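Local coordinates for protein mariner Mos1 transposase (Drosophila mauritiana, PDB 4MDB) that moves the Mos1 transposon by a cut-and-paste mechanism through a magnesium- or manganese-dependent catalytic domain, at residues I83-L88 against E192-K197. The protein carries 1 engineered substitution. Numbering follows the deposited sequence.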
ATOM      1  N   ILE A  83      -0.486  -9.087  -4.864  1.00 12.86           N
ATOM      2  CA  ILE A  83       0.755  -9.760  -5.208  1.00 13.62           C
ATOM      3  C   ILE A  83       1.179 -10.733  -4.108  1.00 14.70           C
ATOM      4  O   ILE A  83       1.537 -11.891  -4.356  1.00 16.16           O
ATOM      5  CB  ILE A  83       1.849  -8.749  -5.610  1.00 14.53           C
ATOM      6  CG1 ILE A  83       1.377  -7.916  -6.832  1.00 15.83           C
ATOM      7  CG2 ILE A  83       3.191  -9.414  -5.920  1.00 14.32           C
ATOM      8  CD1 ILE A  83       2.058  -6.574  -6.989  1.00 20.56           C
ATOM      9  N   TYR A  84       1.160 -10.268  -2.847  1.00 14.57           N
ATOM     10  CA  TYR A  84       1.760 -10.954  -1.765  1.00 13.92           C
ATOM     11  C   TYR A  84       1.160 -10.393  -0.510  1.00 15.61           C
ATOM     12  O   TYR A  84       0.859  -9.226  -0.453  1.00 16.82           O
ATOM     13  CB  TYR A  84       3.244 -10.790  -1.740  1.00 14.06           C
ATOM     14  CG  TYR A  84       3.945 -11.468  -0.597  1.00 14.73           C
ATOM     15  CD1 TYR A  84       3.950 -12.850  -0.508  1.00 16.15           C
ATOM     16  CD2 TYR A  84       4.555 -10.766   0.431  1.00 17.01           C
ATOM     17  CE1 TYR A  84       4.650 -13.504   0.508  1.00 18.59           C
ATOM     18  CE2 TYR A  84       5.264 -11.407   1.428  1.00 16.39           C
ATOM     19  CZ  TYR A  84       5.278 -12.777   1.467  1.00 18.05           C
ATOM     20  OH  TYR A  84       5.906 -13.376   2.515  1.00 21.63           O
ATOM     21  N   TYR A  85       0.892 -11.217   0.473  1.00 15.59           N
ATOM     22  CA  TYR A  85       0.588 -10.705   1.836  1.00 16.96           C
ATOM     23  C   TYR A  85       1.071 -11.637   2.914  1.00 18.99           C
ATOM     24  O   TYR A  85       1.306 -12.842   2.673  1.00 17.02           O
ATOM     25  CB  TYR A  85      -0.906 -10.428   1.992  1.00 17.91           C
ATOM     26  CG  TYR A  85      -1.804 -11.635   2.253  1.00 20.66           C
ATOM     27  CD1 TYR A  85      -2.389 -12.337   1.207  1.00 24.12           C
ATOM     28  CD2 TYR A  85      -2.096 -12.035   3.557  1.00 22.10           C
ATOM     29  CE1 TYR A  85      -3.229 -13.424   1.445  1.00 22.79           C
ATOM     30  CE2 TYR A  85      -2.902 -13.141   3.810  1.00 24.83           C
ATOM     31  CZ  TYR A  85      -3.486 -13.814   2.763  1.00 25.15           C
ATOM     32  OH  TYR A  85      -4.267 -14.910   3.013  1.00 30.84           O
ATOM     33  N   GLU A  86       1.269 -11.047   4.080  1.00 17.48           N
ATOM     34  CA  GLU A  86       1.554 -11.818   5.321  1.00 17.97           C
ATOM     35  C   GLU A  86       0.590 -11.426   6.400  1.00 20.73           C
ATOM     36  O   GLU A  86       0.183 -10.252   6.516  1.00 17.90           O
ATOM     37  CB  GLU A  86       2.993 -11.598   5.755  1.00 19.24           C
ATOM     38  CG  GLU A  86       4.055 -12.142   4.827  1.00 20.49           C
ATOM     39  CD  GLU A  86       5.457 -11.944   5.338  1.00 20.12           C
ATOM     40  OE1 GLU A  86       5.599 -11.438   6.504  1.00 23.13           O
ATOM     41  OE2 GLU A  86       6.448 -12.181   4.578  1.00 22.35           O
ATOM     42  N   LEU A  87       0.195 -12.422   7.208  1.00 22.64           N
ATOM     43  CA  LEU A  87      -0.589 -12.189   8.389  1.00 23.25           C
ATOM     44  C   LEU A  87       0.347 -12.593   9.547  1.00 25.73           C
ATOM     45  O   LEU A  87       0.916 -13.728   9.607  1.00 24.59           O
ATOM     46  CB  LEU A  87      -1.885 -12.956   8.310  1.00 28.81           C
ATOM     47  CG  LEU A  87      -2.952 -12.682   9.364  1.00 29.65           C
ATOM     48  CD1 LEU A  87      -3.686 -11.342   9.194  1.00 29.50           C
ATOM     49  CD2 LEU A  87      -3.932 -13.828   9.434  1.00 30.42           C
ATOM     50  N   LEU A  88       0.655 -11.631  10.386  1.00 22.67           N
ATOM     51  CA  LEU A  88       1.677 -11.852  11.399  1.00 27.11           C
ATOM     52  C   LEU A  88       1.018 -12.617  12.566  1.00 27.51           C
ATOM     53  O   LEU A  88      -0.192 -12.563  12.771  1.00 31.12           O
ATOM     54  CB  LEU A  88       2.321 -10.546  11.859  1.00 26.38           C
ATOM     55  CG  LEU A  88       3.609  -9.975  11.219  1.00 31.45           C
ATOM     56  CD1 LEU A  88       3.813 -10.279   9.759  1.00 29.53           C
ATOM     57  CD2 LEU A  88       3.836  -8.487  11.481  1.00 29.77           C
ATOM     58  N   GLU A 192     -10.227 -15.591   0.217  1.00 26.58           N
ATOM     59  CA  GLU A 192     -11.490 -15.528  -0.531  1.00 26.91           C
ATOM     60  C   GLU A 192     -11.889 -14.105  -0.952  1.00 23.65           C
ATOM     61  O   GLU A 192     -12.376 -13.885  -2.044  1.00 23.01           O
ATOM     62  CB  GLU A 192     -12.693 -16.110   0.238  1.00 32.11           C
ATOM     63  CG  GLU A 192     -12.717 -17.598   0.508  1.00 40.29           C
ATOM     64  CD  GLU A 192     -14.008 -18.017   1.214  1.00 42.76           C
ATOM     65  OE1 GLU A 192     -15.109 -17.623   0.739  1.00 46.91           O
ATOM     66  OE2 GLU A 192     -13.926 -18.731   2.246  1.00 56.09           O
ATOM     67  N   TRP A 193     -11.670 -13.163  -0.045  1.00 23.99           N
ATOM     68  CA  TRP A 193     -12.133 -11.808  -0.206  1.00 22.55           C
ATOM     69  C   TRP A 193     -11.265 -11.193  -1.297  1.00 18.95           C
ATOM     70  O   TRP A 193     -11.767 -10.565  -2.215  1.00 19.94           O
ATOM     71  CB  TRP A 193     -12.017 -11.011   1.130  1.00 22.93           C
ATOM     72  CG  TRP A 193     -12.608  -9.587   1.026  1.00 22.66           C
ATOM     73  CD1 TRP A 193     -13.934  -9.211   1.157  1.00 22.17           C
ATOM     74  CD2 TRP A 193     -11.897  -8.377   0.693  1.00 21.48           C
ATOM     75  NE1 TRP A 193     -14.066  -7.870   0.919  1.00 22.23           N
ATOM     76  CE2 TRP A 193     -12.839  -7.340   0.623  1.00 22.08           C
ATOM     77  CE3 TRP A 193     -10.567  -8.096   0.405  1.00 23.50           C
ATOM     78  CZ2 TRP A 193     -12.472  -6.000   0.357  1.00 21.11           C
ATOM     79  CZ3 TRP A 193     -10.226  -6.776   0.065  1.00 23.22           C
ATOM     80  CH2 TRP A 193     -11.161  -5.771   0.092  1.00 21.79           C
ATOM     81  N   PHE A 194      -9.972 -11.397  -1.206  1.00 20.91           N
ATOM     82  CA  PHE A 194      -9.075 -10.856  -2.268  1.00 20.13           C
ATOM     83  C   PHE A 194      -9.432 -11.401  -3.658  1.00 24.11           C
ATOM     84  O   PHE A 194      -9.467 -10.696  -4.669  1.00 20.81           O
ATOM     85  CB  PHE A 194      -7.595 -11.129  -1.963  1.00 20.04           C
ATOM     86  CG  PHE A 194      -7.005 -10.320  -0.810  1.00 18.64           C
ATOM     87  CD1 PHE A 194      -7.291  -8.959  -0.645  1.00 17.60           C
ATOM     88  CD2 PHE A 194      -6.081 -10.897   0.026  1.00 19.72           C
ATOM     89  CE1 PHE A 194      -6.705  -8.255   0.393  1.00 18.67           C
ATOM     90  CE2 PHE A 194      -5.495 -10.193   1.089  1.00 18.65           C
ATOM     91  CZ  PHE A 194      -5.799  -8.877   1.253  1.00 16.51           C
ATOM     92  N   ALA A 195      -9.787 -12.678  -3.692  1.00 24.51           N
ATOM     93  CA  ALA A 195      -9.901 -13.389  -4.969  1.00 27.09           C
ATOM     94  C   ALA A 195     -11.239 -13.118  -5.599  1.00 27.47           C
ATOM     95  O   ALA A 195     -11.397 -13.165  -6.830  1.00 29.64           O
ATOM     96  CB  ALA A 195      -9.737 -14.867  -4.695  1.00 28.30           C
ATOM     97  N   ALA A 196     -12.191 -12.750  -4.767  1.00 23.09           N
ATOM     98  CA  ALA A 196     -13.542 -12.441  -5.207  1.00 24.76           C
ATOM     99  C   ALA A 196     -13.697 -11.074  -5.877  1.00 27.58           C
ATOM    100  O   ALA A 196     -14.656 -10.839  -6.594  1.00 30.41           O
ATOM    101  CB  ALA A 196     -14.544 -12.579  -4.062  1.00 25.09           C
ATOM    102  N   LYS A 197     -12.763 -10.158  -5.608  1.00 24.79           N
ATOM    103  CA  LYS A 197     -12.738  -8.872  -6.286  1.00 23.45           C
ATOM    104  C   LYS A 197     -12.227  -9.089  -7.665  1.00 26.54           C
ATOM    105  O   LYS A 197     -11.183  -9.727  -7.817  1.00 24.34           O
ATOM    106  CB  LYS A 197     -11.702  -7.938  -5.597  1.00 22.18           C
ATOM    107  CG  LYS A 197     -12.141  -7.579  -4.198  1.00 24.15           C
ATOM    108  CD  LYS A 197     -13.410  -6.773  -4.174  1.00 26.17           C
ATOM    109  CE  LYS A 197     -13.558  -6.090  -2.816  1.00 30.15           C
ATOM    110  NZ  LYS A 197     -14.901  -5.483  -2.649  1.00 36.42           N
TER
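A chi1 of 79° at Tyr-85 sets CG between the backbone N and the carbonyl carbon, and a chi1 of -71° at Phe-194 turns CG away from the carbonyl carbon; with both CB atoms directed at the opposing segment, the two rings meet between strand and helix. They form an edge-to-face pair, the planes inclined at 63° and the centroids 5.4 Å apart. Phe-194 supplies the edge. Its CE2 sits over one face of Tyr-85, off-centre toward the rim, 3.8 Å from CD1 of Tyr-85 and 4.0 Å from CE1 of Tyr-85. The neighbouring corner follows closely, CD2 of Phe-194 lying 4.1 Å from CE1 of Tyr-85. Thus one side of the phenyl ring rests on the CD1–CE1 side of the phenol. This single aromatic pair makes up the whole contact, which is apolar and small, burying 80 Å² in all.

The phenol's far end is held by the same helix: OH of Tyr-85 hydrogen-bonds to OD1 of Asp-191, more weakly to the carbonyl O of Lys-187, which holds the hydroxyl end of the phenol in place beside the helix. Leu-73 and Val-75 of the adjoining strand also touch Tyr-85, while Met-171 of helix 162-175 packs on Phe-194. About 11 Å separates the side chains of Phe-194 and the metal ligand Asp-36, so the pair lies outside the magnesium site. It joins strand 81-87, an edge strand of the sheet within this chain, to helix 183-196, a helix packed on one face of the central mixed sheet in the RNase H-like fold of DDE/D transposases.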